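Local structure of DNA primase (Aquifex aeolicus, 2AU3) at residues D110-F115 against I201-R206; F246-E251 against L257-E262. The protein probably synthesises the short RNA primers that DNA polymerase extends during DNA replication, as a zinc-binding RNA polymerase of the DnaG primase family. All coordinates share one frame; numbering follows the deposited sequence.

Contact 1 of 2, residues D110-F115 against I201-R206; sequences DRVCDF and IGFGGR
Phe-203 drives the far end of its ring against helix 101-122, where it meets Val-112 and Cys-113 and nothing else of 110-115. Its CE2 lies 3.9 Å from Val-112 CG1, a methyl that approaches obliquely. With CG1 anti to the backbone N (chi1 167°), Val-112 turns this branch to the ring. On the Cys-113 side the ring presents its rim: Phe-203 CZ comes to 3.9 Å from Cys-113 N, which lies near the ring plane, and Phe-203 CE1 is 4.1 Å from Cys-113 CB. No hydrogen bond joins the segments; apart from Cys-113 N at the ring edge the contact is apolar, and one aromatic side chain spans a backbone gap of 8.6 Å between the CA atoms of Cys-113 and Phe-203. An alanine at Phe-203 is likely to open a gap between strand and helix, leaving Val-112 CG1 and Cys-113 CB without their partner across it. The ring also meets Tyr-116 edge-to-face and touches Tyr-167 of helix 164-168. Strand 200-207 runs antiparallel to 188-194 and 216-218, with a classic beta bulge at Ile-201 and Gly-202 opposite Ile-193; helix 101-122 packs on this sheet through Phe-203 and Pro-192, while Val-112 also touches helix 151-161.

Contact 2 of 2, residues F246-E251 against L257-E262; sequences FAILVE and LRLFSE
Leu-259 makes all the apolar contact between the segments through one methyl, CD2, which serves two residues of 246-251. Val-250 CG1 is 3.9 Å from Leu-259 CD2, the two side chains running alongside each other with their ends pointing opposite ways. Ile-248 approaches more obliquely, its CG2 at 4.1 Å from Leu-259 CD2; chi1 of -63° sets CG1 beside the backbone N and leaves CG2, anti to that N, facing the leucine. Ile-248 and Val-250, two residues apart, both point at the helix, whereas Leu-249 between them points away from it.

No hydrogen bond joins the two segments; the polar bonds of 257-262 are local or go to other parts of the chain. Arg-258 NH1 donates to Glu-262 OE2 at 2.9 Å in a salt bridge with an N-H...O angle of 158°. The carboxylate oxygen lies close to the guanidinium plane and receives the bond on its anti lone pair. Arg-258 NE has a second acidic partner in Asp-330, so two carboxylates help fix the guanidinium. One turn of helix is doubly tied at Leu-257 O, reached by Ser-261 OG at 2.8 Å and by Ser-261 N at 2.9 Å from opposite faces of its carbonyl plane.

The pair opens the beta-alpha-beta unit of strand 247-249, helix 253-261 and strand 267-270 in the Toprim domain. Strand 247-249 lies between parallel strands 267-270 and 289-293, whose Val-267 and Leu-293 touch both Val-250 and Leu-259.

Overall arrangement
Both segments of contact 1 precede those of contact 2 in the sequence, and the centres of the two contacts are 21 Å apart. Their nearest atoms remain about 9 Å from each other, so they do not touch. Both are buried helix-on-strand contacts in the primase polymerase core, but on different sheets: the antiparallel sheet of strand 200-207 for contact 1 and the mixed Toprim sheet for contact 2. Contact 1 is away from the annotated sites. Contact 2 includes Glu-251, a predicted ligand of catalytic magnesium, whose OE2 accepts a hydrogen bond from Asp-295 N. The side chain of Val-250 is about 8 Å from that of Asp-295, another predicted magnesium ligand.

Contact 1 of 2, residues D110-F115 against I201-R206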
loop_
_atom_site.group_PDB
_atom_site.type_symbol
_atom_site.label_atom_id
_atom_site.label_comp_id
_atom_site.label_asym_id
_atom_site.label_seq_id
_atom_site.Cartn_x
_atom_site.Cartn_y
_atom_site.Cartn_z
ATOM N N ASP A 110 -7.714 -10.230 -7.983
ATOM C CA ASP A 110 -6.968 -9.558 -9.026
ATOM C C ASP A 110 -7.838 -9.186 -10.226
ATOM O O ASP A 110 -7.666 -8.106 -10.816
ATOM C CB ASP A 110 -5.780 -10.410 -9.469
ATOM C CG ASP A 110 -4.907 -9.681 -10.462
ATOM O OD1 ASP A 110 -4.093 -8.810 -10.029
ATOM O OD2 ASP A 110 -5.029 -9.847 -11.692
ATOM N N ARG A 111 -8.761 -10.076 -10.591
ATOM C CA ARG A 111 -9.680 -9.800 -11.684
ATOM C C ARG A 111 -10.647 -8.665 -11.332
ATOM O O ARG A 111 -11.089 -7.905 -12.203
ATOM C CB ARG A 111 -10.481 -11.055 -12.039
ATOM C CG ARG A 111 -11.502 -10.814 -13.123
ATOM C CD ARG A 111 -10.819 -10.455 -14.455
ATOM N NE ARG A 111 -11.736 -10.173 -15.543
ATOM C CZ ARG A 111 -12.172 -8.960 -15.867
ATOM N NH1 ARG A 111 -11.831 -7.886 -15.139
ATOM N NH2 ARG A 111 -12.968 -8.824 -16.917
ATOM N N VAL A 112 -11.046 -8.619 -10.073
ATOM C CA VAL A 112 -11.954 -7.589 -9.608
ATOM C C VAL A 112 -11.210 -6.241 -9.584
ATOM O O VAL A 112 -11.762 -5.216 -9.939
ATOM C CB VAL A 112 -12.543 -7.947 -8.225
ATOM C CG1 VAL A 112 -13.245 -6.736 -7.572
ATOM C CG2 VAL A 112 -13.526 -9.106 -8.351
ATOM N N CYS A 113 -9.939 -6.273 -9.227
ATOM C CA CYS A 113 -9.083 -5.085 -9.336
ATOM C C CYS A 113 -9.072 -4.523 -10.768
ATOM O O CYS A 113 -9.254 -3.313 -10.974
ATOM C CB CYS A 113 -7.658 -5.421 -8.874
ATOM S SG CYS A 113 -6.528 -3.992 -8.849
ATOM N N ASP A 114 -8.934 -5.405 -11.759
ATOM C CA ASP A 114 -8.916 -5.009 -13.182
ATOM C C ASP A 114 -10.238 -4.413 -13.616
ATOM O O ASP A 114 -10.277 -3.489 -14.445
ATOM C CB ASP A 114 -8.616 -6.220 -14.078
ATOM C CG ASP A 114 -7.241 -6.845 -13.791
ATOM O OD1 ASP A 114 -6.296 -6.123 -13.364
ATOM O OD2 ASP A 114 -7.029 -8.067 -13.945
ATOM N N PHE A 115 -11.322 -4.959 -13.075
ATOM C CA PHE A 115 -12.672 -4.485 -13.364
ATOM C C PHE A 115 -12.864 -3.035 -12.878
ATOM O O PHE A 115 -13.338 -2.156 -13.617
ATOM C CB PHE A 115 -13.704 -5.421 -12.701
ATOM C CG PHE A 115 -15.079 -4.836 -12.621
ATOM C CD1 PHE A 115 -15.841 -4.661 -13.772
ATOM C CD2 PHE A 115 -15.599 -4.423 -11.401
ATOM C CE1 PHE A 115 -17.117 -4.087 -13.713
ATOM C CE2 PHE A 115 -16.871 -3.856 -11.325
ATOM C CZ PHE A 115 -17.635 -3.699 -12.494
ATOM N N ILE A 201 -4.989 -8.097 -1.834
ATOM C CA ILE A 201 -5.626 -8.902 -0.801
ATOM C C ILE A 201 -6.990 -8.336 -0.397
ATOM O O ILE A 201 -7.714 -8.966 0.363
ATOM C CB ILE A 201 -4.715 -9.073 0.447
ATOM C CG1 ILE A 201 -4.259 -7.701 1.002
ATOM C CG2 ILE A 201 -3.531 -9.987 0.126
ATOM C CD1 ILE A 201 -3.668 -7.798 2.410
ATOM N N GLY A 202 -7.330 -7.165 -0.915
ATOM C CA GLY A 202 -8.601 -6.507 -0.623
ATOM C C GLY A 202 -8.606 -5.080 -1.115
ATOM O O GLY A 202 -7.745 -4.681 -1.946
ATOM N N PHE A 203 -9.580 -4.304 -0.618
ATOM C CA PHE A 203 -9.782 -2.921 -1.058
ATOM C C PHE A 203 -10.150 -1.985 0.088
ATOM O O PHE A 203 -10.753 -2.409 1.070
ATOM C CB PHE A 203 -10.889 -2.861 -2.101
ATOM C CG PHE A 203 -10.657 -3.774 -3.275
ATOM C CD1 PHE A 203 -9.758 -3.416 -4.284
ATOM C CD2 PHE A 203 -11.316 -4.997 -3.359
ATOM C CE1 PHE A 203 -9.532 -4.268 -5.375
ATOM C CE2 PHE A 203 -11.113 -5.854 -4.457
ATOM C CZ PHE A 203 -10.217 -5.511 -5.443
ATOM N N GLY A 204 -9.753 -0.724 -0.063
ATOM C CA GLY A 204 -10.418 0.408 0.563
ATOM C C GLY A 204 -11.316 1.102 -0.472
ATOM O O GLY A 204 -11.075 1.013 -1.671
ATOM N N GLY A 205 -12.372 1.754 0.002
ATOM C CA GLY A 205 -13.282 2.479 -0.848
ATOM C C GLY A 205 -13.629 3.816 -0.215
ATOM O O GLY A 205 -14.072 3.872 0.936
ATOM N N ARG A 206 -13.435 4.879 -0.980
ATOM C CA ARG A 206 -13.711 6.252 -0.529
ATOM C C ARG A 206 -15.007 6.664 -1.192
ATOM O O ARG A 206 -15.079 6.714 -2.396
ATOM C CB ARG A 206 -12.582 7.179 -1.019
ATOM C CG ARG A 206 -12.883 8.694 -0.964
ATOM C CD ARG A 206 -13.476 9.158 0.359
ATOM N NE ARG A 206 -12.691 10.228 0.971
ATOM C CZ ARG A 206 -13.164 11.429 1.276
ATOM N NH1 ARG A 206 -14.438 11.731 1.032
ATOM N NH2 ARG A 206 -12.361 12.335 1.832
#

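Contact 2 of 2, residues F246-E251 against L257-E262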
loop_
_atom_site.group_PDB
_atom_site.type_symbol
_atom_site.label_atom_id
_atom_site.label_comp_id
_atom_site.label_asym_id
_atom_site.label_seq_id
_atom_site.Cartn_x
_atom_site.Cartn_y
_atom_site.Cartn_z
ATOM N N PHE A 246 15.311 5.321 5.175
ATOM C CA PHE A 246 14.221 5.623 6.105
ATOM C C PHE A 246 12.872 5.497 5.408
ATOM O O PHE A 246 12.806 5.436 4.166
ATOM C CB PHE A 246 14.398 7.020 6.738
ATOM C CG PHE A 246 14.208 8.176 5.763
ATOM C CD1 PHE A 246 12.990 8.865 5.707
ATOM C CD2 PHE A 246 15.251 8.587 4.920
ATOM C CE1 PHE A 246 12.802 9.925 4.827
ATOM C CE2 PHE A 246 15.075 9.665 4.021
ATOM C CZ PHE A 246 13.840 10.331 3.974
ATOM N N ALA A 247 11.809 5.471 6.200
ATOM C CA ALA A 247 10.464 5.460 5.678
ATOM C C ALA A 247 9.759 6.693 6.220
ATOM O O ALA A 247 10.108 7.179 7.292
ATOM C CB ALA A 247 9.722 4.189 6.129
ATOM N N ILE A 248 8.740 7.163 5.500
ATOM C CA ILE A 248 7.869 8.211 6.011
ATOM C C ILE A 248 6.515 7.545 6.301
ATOM O O ILE A 248 6.018 6.838 5.464
ATOM C CB ILE A 248 7.711 9.362 4.971
ATOM C CG1 ILE A 248 9.064 10.047 4.709
ATOM C CG2 ILE A 248 6.599 10.385 5.458
ATOM C CD1 ILE A 248 9.178 10.806 3.322
ATOM N N LEU A 249 5.987 7.707 7.528
ATOM C CA LEU A 249 4.678 7.198 7.881
ATOM C C LEU A 249 3.664 8.320 7.872
ATOM O O LEU A 249 3.817 9.325 8.566
ATOM C CB LEU A 249 4.718 6.477 9.265
ATOM C CG LEU A 249 3.403 5.942 9.863
ATOM C CD1 LEU A 249 2.900 4.680 9.141
ATOM C CD2 LEU A 249 3.569 5.700 11.406
ATOM N N VAL A 250 2.643 8.172 7.031
ATOM C CA VAL A 250 1.543 9.136 6.967
ATOM C C VAL A 250 0.288 8.432 7.446
ATOM O O VAL A 250 0.315 7.209 7.623
ATOM C CB VAL A 250 1.342 9.720 5.520
ATOM C CG1 VAL A 250 2.573 10.512 5.065
ATOM C CG2 VAL A 250 1.009 8.619 4.497
ATOM N N GLU A 251 -0.807 9.174 7.653
ATOM C CA GLU A 251 -1.976 8.605 8.341
ATOM C C GLU A 251 -2.833 7.687 7.504
ATOM O O GLU A 251 -3.396 6.717 8.025
ATOM C CB GLU A 251 -2.878 9.695 8.931
ATOM C CG GLU A 251 -2.164 10.638 9.884
ATOM C CD GLU A 251 -3.112 11.465 10.756
ATOM O OE1 GLU A 251 -3.763 10.876 11.649
ATOM O OE2 GLU A 251 -3.168 12.708 10.565
ATOM N N LEU A 257 -0.864 8.727 -1.414
ATOM C CA LEU A 257 -0.997 8.880 -2.850
ATOM C C LEU A 257 -0.518 10.251 -3.290
ATOM O O LEU A 257 0.089 10.380 -4.358
ATOM C CB LEU A 257 -2.432 8.656 -3.270
ATOM C CG LEU A 257 -2.883 7.218 -3.064
ATOM C CD1 LEU A 257 -4.337 7.081 -3.431
ATOM C CD2 LEU A 257 -2.005 6.322 -3.916
ATOM N N ARG A 258 -0.761 11.255 -2.445
ATOM C CA ARG A 258 -0.308 12.616 -2.687
ATOM C C ARG A 258 1.201 12.739 -2.636
ATOM O O ARG A 258 1.788 13.349 -3.513
ATOM C CB ARG A 258 -0.915 13.586 -1.662
ATOM C CG ARG A 258 -2.349 13.966 -1.969
ATOM C CD ARG A 258 -2.502 14.827 -3.222
ATOM N NE ARG A 258 -2.104 16.197 -2.928
ATOM C CZ ARG A 258 -1.182 16.882 -3.593
ATOM N NH1 ARG A 258 -0.546 16.356 -4.619
ATOM N NH2 ARG A 258 -0.900 18.108 -3.231
ATOM N N LEU A 259 1.828 12.208 -1.584
ATOM C CA LEU A 259 3.301 12.259 -1.497
ATOM C C LEU A 259 3.949 11.540 -2.688
ATOM O O LEU A 259 4.876 12.065 -3.340
ATOM C CB LEU A 259 3.780 11.691 -0.145
ATOM C CG LEU A 259 4.113 12.711 0.964
ATOM C CD1 LEU A 259 2.876 13.477 1.422
ATOM C CD2 LEU A 259 4.744 11.961 2.157
ATOM N N PHE A 260 3.414 10.362 -3.034
ATOM C CA PHE A 260 3.884 9.614 -4.223
ATOM C C PHE A 260 3.673 10.432 -5.517
ATOM O O PHE A 260 4.518 10.405 -6.412
ATOM C CB PHE A 260 3.124 8.302 -4.374
ATOM C CG PHE A 260 3.967 7.099 -4.235
ATOM C CD1 PHE A 260 4.150 6.521 -2.986
ATOM C CD2 PHE A 260 4.592 6.548 -5.332
ATOM C CE1 PHE A 260 4.955 5.404 -2.863
ATOM C CE2 PHE A 260 5.383 5.427 -5.208
ATOM C CZ PHE A 260 5.552 4.858 -3.967
ATOM N N SER A 261 2.553 11.137 -5.612
ATOM C CA SER A 261 2.307 12.064 -6.729
ATOM C C SER A 261 3.381 13.130 -6.831
ATOM O O SER A 261 3.650 13.656 -7.912
ATOM C CB SER A 261 0.923 12.712 -6.603
ATOM O OG SER A 261 -0.112 11.741 -6.757
ATOM N N GLU A 262 4.015 13.451 -5.711
ATOM C CA GLU A 262 5.010 14.509 -5.705
ATOM C C GLU A 262 6.423 13.933 -5.718
ATOM O O GLU A 262 7.392 14.649 -5.478
ATOM C CB GLU A 262 4.800 15.411 -4.477
ATOM C CG GLU A 262 3.416 16.066 -4.390
ATOM C CD GLU A 262 3.133 17.070 -5.506
ATOM O OE1 GLU A 262 4.091 17.514 -6.162
ATOM O OE2 GLU A 262 1.936 17.408 -5.732
#